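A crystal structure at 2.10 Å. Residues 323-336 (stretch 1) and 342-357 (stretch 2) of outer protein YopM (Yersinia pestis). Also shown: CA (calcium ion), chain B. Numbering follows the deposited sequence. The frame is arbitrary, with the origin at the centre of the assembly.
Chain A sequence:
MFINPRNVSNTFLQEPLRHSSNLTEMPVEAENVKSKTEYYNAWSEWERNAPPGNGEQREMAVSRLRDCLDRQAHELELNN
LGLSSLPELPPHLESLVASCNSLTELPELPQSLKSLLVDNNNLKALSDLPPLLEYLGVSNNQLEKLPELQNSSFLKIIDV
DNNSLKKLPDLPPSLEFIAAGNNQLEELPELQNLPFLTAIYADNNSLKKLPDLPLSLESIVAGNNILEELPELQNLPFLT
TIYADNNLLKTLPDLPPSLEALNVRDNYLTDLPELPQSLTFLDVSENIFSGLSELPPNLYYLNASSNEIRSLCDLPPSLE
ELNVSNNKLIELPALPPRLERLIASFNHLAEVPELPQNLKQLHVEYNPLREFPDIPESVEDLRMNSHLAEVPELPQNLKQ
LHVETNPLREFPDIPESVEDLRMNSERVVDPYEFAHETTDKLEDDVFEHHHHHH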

ATOM      1  N   ASN A 323     -12.105 -11.951  -9.228  1.00 20.07           N
ATOM      2  CA  ASN A 323     -10.797 -11.359  -9.129  1.00 18.62           C
ATOM      3  C   ASN A 323      -9.891 -12.215  -9.981  1.00 17.54           C
ATOM      4  O   ASN A 323      -9.561 -13.343  -9.622  1.00 17.83           O
ATOM      5  CB  ASN A 323     -10.287 -11.346  -7.695  1.00 18.12           C
ATOM      6  CG  ASN A 323      -8.994 -10.584  -7.568  1.00 18.13           C
ATOM      7  OD1 ASN A 323      -8.299 -10.375  -8.563  1.00 18.37           O
ATOM      8  ND2 ASN A 323      -8.655 -10.171  -6.356  1.00 17.79           N
ATOM      9  N   VAL A 324      -9.528 -11.689 -11.140  1.00 17.75           N
ATOM     10  CA  VAL A 324      -8.636 -12.392 -12.045  1.00 17.89           C
ATOM     11  C   VAL A 324      -7.501 -11.425 -12.288  1.00 17.09           C
ATOM     12  O   VAL A 324      -6.854 -11.413 -13.333  1.00 16.91           O
ATOM     13  CB  VAL A 324      -9.330 -12.737 -13.359  1.00 17.88           C
ATOM     14  CG1 VAL A 324     -10.380 -13.806 -13.111  1.00 17.69           C
ATOM     15  CG2 VAL A 324      -9.958 -11.493 -13.950  1.00 17.38           C
ATOM     16  N   SER A 325      -7.285 -10.593 -11.285  1.00 17.55           N
ATOM     17  CA  SER A 325      -6.233  -9.607 -11.337  1.00 19.10           C
ATOM     18  C   SER A 325      -4.917 -10.303 -11.596  1.00 17.35           C
ATOM     19  O   SER A 325      -4.693 -11.438 -11.172  1.00 16.56           O
ATOM     20  CB  SER A 325      -6.137  -8.865 -10.007  1.00 17.96           C
ATOM     21  OG  SER A 325      -5.104  -7.902 -10.069  1.00 28.07           O
ATOM     22  N   ASN A 326      -4.043  -9.609 -12.298  1.00 17.82           N
ATOM     23  CA  ASN A 326      -2.728 -10.132 -12.572  1.00 16.94           C
ATOM     24  C   ASN A 326      -2.737 -11.491 -13.232  1.00 15.71           C
ATOM     25  O   ASN A 326      -2.253 -12.477 -12.685  1.00 17.02           O
ATOM     26  CB  ASN A 326      -1.909 -10.195 -11.286  1.00 13.58           C
ATOM     27  CG  ASN A 326      -0.464 -10.520 -11.556  1.00 14.93           C
ATOM     28  OD1 ASN A 326       0.068 -10.150 -12.598  1.00 17.10           O
ATOM     29  ND2 ASN A 326       0.183 -11.204 -10.623  1.00 14.48           N
ATOM     30  N   ASN A 327      -3.313 -11.534 -14.417  1.00 16.00           N
ATOM     31  CA  ASN A 327      -3.333 -12.754 -15.180  1.00 17.19           C
ATOM     32  C   ASN A 327      -2.911 -12.359 -16.562  1.00 16.54           C
ATOM     33  O   ASN A 327      -2.263 -11.333 -16.729  1.00 17.40           O
ATOM     34  CB  ASN A 327      -4.713 -13.390 -15.153  1.00 17.36           C
ATOM     35  CG  ASN A 327      -4.881 -14.298 -13.958  1.00 18.59           C
ATOM     36  OD1 ASN A 327      -4.196 -15.315 -13.849  1.00 18.00           O
ATOM     37  ND2 ASN A 327      -5.769 -13.930 -13.047  1.00 17.13           N
ATOM     38  N   LYS A 328      -3.249 -13.160 -17.554  1.00 18.02           N
ATOM     39  CA  LYS A 328      -2.842 -12.832 -18.903  1.00 19.56           C
ATOM     40  C   LYS A 328      -4.058 -12.780 -19.788  1.00 20.31           C
ATOM     41  O   LYS A 328      -4.028 -13.179 -20.946  1.00 21.41           O
ATOM     42  CB  LYS A 328      -1.835 -13.862 -19.400  1.00 20.41           C
ATOM     43  CG  LYS A 328      -0.593 -13.924 -18.519  1.00 19.26           C
ATOM     44  CD  LYS A 328       0.160 -12.607 -18.562  1.00 18.30           C
ATOM     45  CE  LYS A 328       1.233 -12.538 -17.486  1.00 19.25           C
ATOM     46  NZ  LYS A 328       2.207 -13.664 -17.568  1.00 17.57           N
ATOM     47  N   LEU A 329      -5.129 -12.260 -19.210  1.00 20.90           N
ATOM     48  CA  LEU A 329      -6.387 -12.126 -19.907  1.00 23.21           C
ATOM     49  C   LEU A 329      -6.343 -10.953 -20.858  1.00 23.61           C
ATOM     50  O   LEU A 329      -6.000  -9.837 -20.472  1.00 24.82           O
ATOM     51  CB  LEU A 329      -7.517 -11.912 -18.904  1.00 22.55           C
ATOM     52  CG  LEU A 329      -7.804 -13.124 -18.026  1.00 21.07           C
ATOM     53  CD1 LEU A 329      -8.669 -12.722 -16.844  1.00 22.05           C
ATOM     54  CD2 LEU A 329      -8.477 -14.191 -18.869  1.00 20.60           C
ATOM     55  N   ILE A 330      -6.667 -11.210 -22.112  1.00 25.26           N
ATOM     56  CA  ILE A 330      -6.712 -10.132 -23.077  1.00 29.12           C
ATOM     57  C   ILE A 330      -8.198  -9.828 -23.227  1.00 28.83           C
ATOM     58  O   ILE A 330      -8.597  -8.843 -23.838  1.00 30.96           O
ATOM     59  CB  ILE A 330      -6.100 -10.553 -24.424  1.00 31.09           C
ATOM     60  CG1 ILE A 330      -6.818 -11.788 -24.959  1.00 33.56           C
ATOM     61  CG2 ILE A 330      -4.618 -10.822 -24.259  1.00 32.74           C
ATOM     62  CD1 ILE A 330      -7.705 -11.508 -26.135  1.00 39.94           C
ATOM     63  N   GLU A 331      -9.012 -10.678 -22.619  1.00 28.77           N
ATOM     64  CA  GLU A 331     -10.444 -10.504 -22.681  1.00 31.00           C
ATOM     65  C   GLU A 331     -11.138 -11.219 -21.537  1.00 29.27           C
ATOM     66  O   GLU A 331     -10.750 -12.318 -21.144  1.00 28.28           O
ATOM     67  CB  GLU A 331     -10.964 -11.028 -24.019  1.00 35.01           C
ATOM     68  CG  GLU A 331     -12.405 -10.700 -24.309  1.00 41.46           C
ATOM     69  CD  GLU A 331     -12.767 -11.028 -25.746  1.00 44.79           C
ATOM     70  OE1 GLU A 331     -12.707 -12.220 -26.111  1.00 44.99           O
ATOM     71  OE2 GLU A 331     -13.109 -10.094 -26.505  1.00 49.17           O
ATOM     72  N   LEU A 332     -12.155 -10.572 -20.985  1.00 28.60           N
ATOM     73  CA  LEU A 332     -12.927 -11.168 -19.915  1.00 27.79           C
ATOM     74  C   LEU A 332     -14.185 -11.709 -20.551  1.00 27.88           C
ATOM     75  O   LEU A 332     -14.666 -11.173 -21.544  1.00 28.15           O
ATOM     76  CB  LEU A 332     -13.309 -10.124 -18.873  1.00 26.81           C
ATOM     77  CG  LEU A 332     -12.181  -9.561 -18.016  1.00 27.37           C
ATOM     78  CD1 LEU A 332     -12.732  -8.470 -17.122  1.00 26.68           C
ATOM     79  CD2 LEU A 332     -11.561 -10.679 -17.190  1.00 28.22           C
ATOM     80  N   PRO A 333     -14.725 -12.802 -20.008  1.00 27.81           N
ATOM     81  CA  PRO A 333     -15.949 -13.323 -20.608  1.00 27.20           C
ATOM     82  C   PRO A 333     -17.080 -12.382 -20.214  1.00 27.88           C
ATOM     83  O   PRO A 333     -16.868 -11.442 -19.440  1.00 26.97           O
ATOM     84  CB  PRO A 333     -16.093 -14.696 -19.961  1.00 27.22           C
ATOM     85  CG  PRO A 333     -15.505 -14.477 -18.608  1.00 28.94           C
ATOM     86  CD  PRO A 333     -14.269 -13.661 -18.905  1.00 27.18           C
ATOM     87  N   ALA A 334     -18.270 -12.616 -20.754  1.00 27.62           N
ATOM     88  CA  ALA A 334     -19.411 -11.786 -20.418  1.00 26.43           C
ATOM     89  C   ALA A 334     -19.479 -11.780 -18.901  1.00 25.37           C
ATOM     90  O   ALA A 334     -19.308 -12.813 -18.257  1.00 26.25           O
ATOM     91  CB  ALA A 334     -20.685 -12.373 -21.006  1.00 25.08           C
ATOM     92  N   LEU A 335     -19.707 -10.614 -18.324  1.00 24.89           N
ATOM     93  CA  LEU A 335     -19.778 -10.523 -16.884  1.00 25.85           C
ATOM     94  C   LEU A 335     -21.170 -10.879 -16.399  1.00 27.66           C
ATOM     95  O   LEU A 335     -22.164 -10.359 -16.897  1.00 28.32           O
ATOM     96  CB  LEU A 335     -19.414  -9.114 -16.435  1.00 25.07           C
ATOM     97  CG  LEU A 335     -18.012  -8.676 -16.843  1.00 25.27           C
ATOM     98  CD1 LEU A 335     -17.782  -7.245 -16.396  1.00 24.07           C
ATOM     99  CD2 LEU A 335     -16.983  -9.622 -16.231  1.00 24.07           C
ATOM    100  N   PRO A 336     -21.259 -11.790 -15.425  1.00 28.71           N
ATOM    101  CA  PRO A 336     -22.579 -12.159 -14.920  1.00 29.73           C
ATOM    102  C   PRO A 336     -23.270 -10.923 -14.357  1.00 31.58           C
ATOM    103  O   PRO A 336     -22.646 -10.113 -13.674  1.00 31.47           O
ATOM    104  CB  PRO A 336     -22.258 -13.203 -13.851  1.00 30.48           C
ATOM    105  CG  PRO A 336     -20.876 -12.834 -13.403  1.00 30.64           C
ATOM    106  CD  PRO A 336     -20.194 -12.495 -14.696  1.00 27.62           C
TER
HETATM  107 CA    CA B2001       1.469  -9.490 -14.219  1.00 18.84          CA
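Stretch 2, residues 342-357: LIASFNHLAEVPELPQ

Stretch 2 runs alongside stretch 1 in the same direction, as successive turns of a leucine-rich repeat do. Only its first two residues, Leu342 and Ile343, belong to a strand; there Ile343 pairs in parallel with Asn323, their CA atoms 4.4 Å apart. Beyond this bridge both chains are irregular yet follow similar backbone paths. Asn326 and Phe346 both take left-handed conformations (phi/psi 55/62° and 55/54°), and their CA atoms lie 4.2 Å apart. The register continues through Ile330 and Leu349, with CA atoms at 4.3 Å, and opens to 6.4 Å between the CA atoms of Leu335 and Pro356.

Backbone hydrogen bonds hold the first part together. Val324 N donates to Ile343 O at 2.7 Å, and Asn326 N to Ser345 O at 2.6 Å; farther on, the direction reverses as His348 N donates to Leu329 O at 2.6 Å. Toward the later residues water replaces direct pairing: water 4 accepts from Leu332 N (2.6 Å) and donates to Glu351 O (2.5 Å), while water 5 joins Leu335 N (2.8 Å) to Glu354 O (2.5 Å) in the same way.

Among the side chains, Asn347 is the polar anchor. An amide carries both donor and acceptor, so it can satisfy backbone groups that strand pairing leaves free in a buried turn. Its ND2 donates to Val324 O at 2.6 Å and, within its own stretch, to Ala344 O at 2.9 Å; its OD1 accepts from Leu329 N at 3.1 Å and, weakly, from Asn327 N at 3.0 Å. The hydroxyls Ser325 OG and Ser345 OG share a hydrogen bond of 2.6 Å, small polar groups suited to a close backbone approach. Asn326 points its CB away from stretch 2, and its OD1 binds the calcium ion at 2.2 Å.

Leucines fill the apolar interior, where their branched ends can reach several neighbours. Leu332 CD1 packs against Ala344 CB at 3.6 Å and Leu349 CD1 at 3.5 Å; the short alanine side chain occupies little of this space. Leu335, with the largest area covered by stretch 2, places CD1 3.3 Å from Leu342 CD2 and 3.4 Å from Leu355 CD2. Compact proline rings add rigid apolar surface: Pro353 CG lies 3.4 Å from Leu332 CB, and Pro356 CD is 3.7 Å from Leu335 CB.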

ATOM      1  N   LEU A 342     -15.537  -6.677  -9.693  1.00 22.89           N
ATOM      2  CA  LEU A 342     -14.726  -7.142 -10.787  1.00 22.33           C
ATOM      3  C   LEU A 342     -13.324  -6.598 -10.600  1.00 23.68           C
ATOM      4  O   LEU A 342     -13.090  -5.390 -10.692  1.00 23.52           O
ATOM      5  CB  LEU A 342     -15.277  -6.678 -12.136  1.00 21.11           C
ATOM      6  CG  LEU A 342     -14.367  -7.073 -13.306  1.00 20.83           C
ATOM      7  CD1 LEU A 342     -14.107  -8.573 -13.280  1.00 20.54           C
ATOM      8  CD2 LEU A 342     -15.002  -6.667 -14.625  1.00 21.51           C
ATOM      9  N   ILE A 343     -12.400  -7.493 -10.291  1.00 22.63           N
ATOM     10  CA  ILE A 343     -11.011  -7.106 -10.145  1.00 21.67           C
ATOM     11  C   ILE A 343     -10.326  -7.859 -11.262  1.00 18.94           C
ATOM     12  O   ILE A 343     -10.160  -9.070 -11.187  1.00 20.39           O
ATOM     13  CB  ILE A 343     -10.414  -7.538  -8.797  1.00 22.13           C
ATOM     14  CG1 ILE A 343     -11.203  -6.920  -7.639  1.00 21.88           C
ATOM     15  CG2 ILE A 343      -8.961  -7.080  -8.713  1.00 20.44           C
ATOM     16  CD1 ILE A 343     -12.500  -7.622  -7.341  1.00 30.54           C
ATOM     17  N   ALA A 344      -9.967  -7.140 -12.316  1.00 19.20           N
ATOM     18  CA  ALA A 344      -9.318  -7.739 -13.467  1.00 20.84           C
ATOM     19  C   ALA A 344      -8.114  -6.884 -13.827  1.00 21.94           C
ATOM     20  O   ALA A 344      -7.656  -6.855 -14.970  1.00 21.70           O
ATOM     21  CB  ALA A 344     -10.288  -7.812 -14.631  1.00 21.64           C
ATOM     22  N   SER A 345      -7.614  -6.179 -12.826  1.00 22.39           N
ATOM     23  CA  SER A 345      -6.453  -5.332 -12.997  1.00 22.74           C
ATOM     24  C   SER A 345      -5.249  -6.196 -13.342  1.00 21.17           C
ATOM     25  O   SER A 345      -5.252  -7.408 -13.115  1.00 21.44           O
ATOM     26  CB  SER A 345      -6.184  -4.590 -11.699  1.00 21.18           C
ATOM     27  OG  SER A 345      -6.107  -5.529 -10.648  1.00 26.77           O
ATOM     28  N   PHE A 346      -4.219  -5.567 -13.894  1.00 21.72           N
ATOM     29  CA  PHE A 346      -2.999  -6.271 -14.254  1.00 20.69           C
ATOM     30  C   PHE A 346      -3.259  -7.443 -15.174  1.00 22.00           C
ATOM     31  O   PHE A 346      -2.885  -8.584 -14.904  1.00 22.04           O
ATOM     32  CB  PHE A 346      -2.290  -6.735 -12.993  1.00 20.10           C
ATOM     33  CG  PHE A 346      -1.849  -5.614 -12.123  1.00 22.97           C
ATOM     34  CD1 PHE A 346      -0.795  -4.791 -12.517  1.00 23.98           C
ATOM     35  CD2 PHE A 346      -2.486  -5.362 -10.913  1.00 23.47           C
ATOM     36  CE1 PHE A 346      -0.384  -3.735 -11.715  1.00 24.20           C
ATOM     37  CE2 PHE A 346      -2.082  -4.309 -10.105  1.00 24.50           C
ATOM     38  CZ  PHE A 346      -1.027  -3.494 -10.508  1.00 24.00           C
ATOM     39  N   ASN A 347      -3.932  -7.143 -16.268  1.00 22.04           N
ATOM     40  CA  ASN A 347      -4.219  -8.140 -17.268  1.00 21.87           C
ATOM     41  C   ASN A 347      -3.950  -7.458 -18.575  1.00 21.09           C
ATOM     42  O   ASN A 347      -3.440  -6.345 -18.593  1.00 21.89           O
ATOM     43  CB  ASN A 347      -5.665  -8.599 -17.171  1.00 19.90           C
ATOM     44  CG  ASN A 347      -5.827  -9.728 -16.197  1.00 18.67           C
ATOM     45  OD1 ASN A 347      -5.397 -10.847 -16.464  1.00 16.97           O
ATOM     46  ND2 ASN A 347      -6.421  -9.444 -15.050  1.00 16.35           N
ATOM     47  N   HIS A 348      -4.285  -8.121 -19.667  1.00 22.53           N
ATOM     48  CA  HIS A 348      -4.051  -7.548 -20.969  1.00 23.10           C
ATOM     49  C   HIS A 348      -5.378  -7.234 -21.633  1.00 23.82           C
ATOM     50  O   HIS A 348      -5.573  -7.500 -22.815  1.00 24.25           O
ATOM     51  CB  HIS A 348      -3.270  -8.521 -21.831  1.00 23.13           C
ATOM     52  CG  HIS A 348      -2.366  -7.842 -22.799  1.00 25.42           C
ATOM     53  ND1 HIS A 348      -1.093  -7.441 -22.460  1.00 26.65           N
ATOM     54  CD2 HIS A 348      -2.570  -7.422 -24.068  1.00 25.99           C
ATOM     55  CE1 HIS A 348      -0.552  -6.803 -23.479  1.00 25.96           C
ATOM     56  NE2 HIS A 348      -1.427  -6.777 -24.467  1.00 26.91           N
ATOM     57  N   LEU A 349      -6.292  -6.671 -20.858  1.00 24.47           N
ATOM     58  CA  LEU A 349      -7.605  -6.334 -21.375  1.00 26.55           C
ATOM     59  C   LEU A 349      -7.580  -5.075 -22.221  1.00 26.43           C
ATOM     60  O   LEU A 349      -7.089  -4.037 -21.789  1.00 28.35           O
ATOM     61  CB  LEU A 349      -8.587  -6.140 -20.224  1.00 24.14           C
ATOM     62  CG  LEU A 349      -8.709  -7.328 -19.276  1.00 24.47           C
ATOM     63  CD1 LEU A 349      -9.729  -6.997 -18.206  1.00 23.16           C
ATOM     64  CD2 LEU A 349      -9.098  -8.584 -20.056  1.00 21.21           C
ATOM     65  N   ALA A 350      -8.097  -5.187 -23.436  1.00 29.75           N
ATOM     66  CA  ALA A 350      -8.190  -4.046 -24.336  1.00 33.43           C
ATOM     67  C   ALA A 350      -9.528  -3.419 -23.975  1.00 35.18           C
ATOM     68  O   ALA A 350      -9.723  -2.209 -24.085  1.00 37.74           O
ATOM     69  CB  ALA A 350      -8.208  -4.512 -25.782  1.00 31.47           C
ATOM     70  N   GLU A 351     -10.441  -4.271 -23.522  1.00 35.76           N
ATOM     71  CA  GLU A 351     -11.775  -3.841 -23.138  1.00 36.99           C
ATOM     72  C   GLU A 351     -12.285  -4.621 -21.943  1.00 34.92           C
ATOM     73  O   GLU A 351     -11.952  -5.788 -21.751  1.00 34.05           O
ATOM     74  CB  GLU A 351     -12.764  -4.071 -24.279  1.00 40.73           C
ATOM     75  CG  GLU A 351     -12.394  -3.453 -25.608  1.00 48.33           C
ATOM     76  CD  GLU A 351     -13.317  -3.924 -26.715  1.00 51.95           C
ATOM     77  OE1 GLU A 351     -14.539  -3.688 -26.605  1.00 54.38           O
ATOM     78  OE2 GLU A 351     -12.822  -4.535 -27.688  1.00 54.25           O
ATOM     79  N   VAL A 352     -13.103  -3.957 -21.142  1.00 33.40           N
ATOM     80  CA  VAL A 352     -13.731  -4.600 -20.010  1.00 31.73           C
ATOM     81  C   VAL A 352     -15.109  -4.895 -20.589  1.00 31.75           C
ATOM     82  O   VAL A 352     -15.724  -4.021 -21.194  1.00 31.13           O
ATOM     83  CB  VAL A 352     -13.873  -3.642 -18.823  1.00 30.90           C
ATOM     84  CG1 VAL A 352     -14.697  -4.296 -17.728  1.00 32.45           C
ATOM     85  CG2 VAL A 352     -12.501  -3.258 -18.300  1.00 31.53           C
ATOM     86  N   PRO A 353     -15.599  -6.133 -20.445  1.00 30.36           N
ATOM     87  CA  PRO A 353     -16.922  -6.429 -20.998  1.00 28.97           C
ATOM     88  C   PRO A 353     -17.949  -5.476 -20.402  1.00 29.23           C
ATOM     89  O   PRO A 353     -17.670  -4.787 -19.417  1.00 28.26           O
ATOM     90  CB  PRO A 353     -17.166  -7.872 -20.562  1.00 29.63           C
ATOM     91  CG  PRO A 353     -15.781  -8.436 -20.437  1.00 28.93           C
ATOM     92  CD  PRO A 353     -15.034  -7.312 -19.771  1.00 29.31           C
ATOM     93  N   GLU A 354     -19.133  -5.436 -21.000  1.00 29.56           N
ATOM     94  CA  GLU A 354     -20.191  -4.578 -20.496  1.00 29.18           C
ATOM     95  C   GLU A 354     -20.360  -4.909 -19.024  1.00 27.53           C
ATOM     96  O   GLU A 354     -20.506  -6.071 -18.646  1.00 26.25           O
ATOM     97  CB  GLU A 354     -21.491  -4.849 -21.237  1.00 33.06           C
ATOM     98  CG  GLU A 354     -22.615  -3.931 -20.820  1.00 39.98           C
ATOM     99  CD  GLU A 354     -23.853  -4.144 -21.649  1.00 42.91           C
ATOM    100  OE1 GLU A 354     -24.430  -5.249 -21.575  1.00 45.77           O
ATOM    101  OE2 GLU A 354     -24.244  -3.209 -22.378  1.00 48.02           O
ATOM    102  N   LEU A 355     -20.335  -3.885 -18.191  1.00 25.68           N
ATOM    103  CA  LEU A 355     -20.451  -4.084 -16.763  1.00 27.36           C
ATOM    104  C   LEU A 355     -21.874  -4.330 -16.304  1.00 28.45           C
ATOM    105  O   LEU A 355     -22.803  -3.662 -16.745  1.00 29.89           O
ATOM    106  CB  LEU A 355     -19.877  -2.875 -16.034  1.00 24.85           C
ATOM    107  CG  LEU A 355     -18.397  -2.629 -16.340  1.00 26.43           C
ATOM    108  CD1 LEU A 355     -17.927  -1.376 -15.621  1.00 24.22           C
ATOM    109  CD2 LEU A 355     -17.577  -3.849 -15.899  1.00 25.90           C
ATOM    110  N   PRO A 356     -22.064  -5.312 -15.414  1.00 29.63           N
ATOM    111  CA  PRO A 356     -23.410  -5.600 -14.918  1.00 29.10           C
ATOM    112  C   PRO A 356     -23.889  -4.386 -14.129  1.00 30.62           C
ATOM    113  O   PRO A 356     -23.090  -3.692 -13.502  1.00 31.55           O
ATOM    114  CB  PRO A 356     -23.200  -6.841 -14.058  1.00 29.87           C
ATOM    115  CG  PRO A 356     -21.791  -6.679 -13.567  1.00 30.95           C
ATOM    116  CD  PRO A 356     -21.067  -6.201 -14.797  1.00 28.12           C
ATOM    117  N   GLN A 357     -25.190  -4.134 -14.165  1.00 31.71           N
ATOM    118  CA  GLN A 357     -25.777  -2.977 -13.502  1.00 32.39           C
ATOM    119  C   GLN A 357     -25.713  -2.910 -11.986  1.00 31.62           C
ATOM    120  O   GLN A 357     -26.033  -1.879 -11.405  1.00 33.82           O
ATOM    121  CB  GLN A 357     -27.226  -2.815 -13.964  1.00 35.62           C
ATOM    122  CG  GLN A 357     -27.331  -2.469 -15.437  1.00 38.06           C
ATOM    123  CD  GLN A 357     -26.404  -1.329 -15.813  1.00 42.24           C
ATOM    124  OE1 GLN A 357     -26.398  -0.281 -15.164  1.00 43.55           O
ATOM    125  NE2 GLN A 357     -25.612  -1.528 -16.864  1.00 42.84           N
TER
HETATM  126  O   HOH W   1      -0.324  -9.955 -15.621  1.00 22.45           O
HETATM  127  O   HOH W   2     -10.285  -6.939 -24.068  1.00 38.69           O
HETATM  128  O   HOH W   3     -12.033  -7.548 -26.672  1.00 63.41           O
HETATM  129  O   HOH W   4     -12.693  -8.208 -22.012  1.00 23.16           O
HETATM  130  O   HOH W   5     -20.421  -8.332 -19.734  1.00 25.65           O
HETATM  131  O   HOH W   6       2.842  -9.389 -12.493  1.00 20.04           O
HETATM  132  O   HOH W   7       1.155  -7.298 -14.039  1.00 24.95           O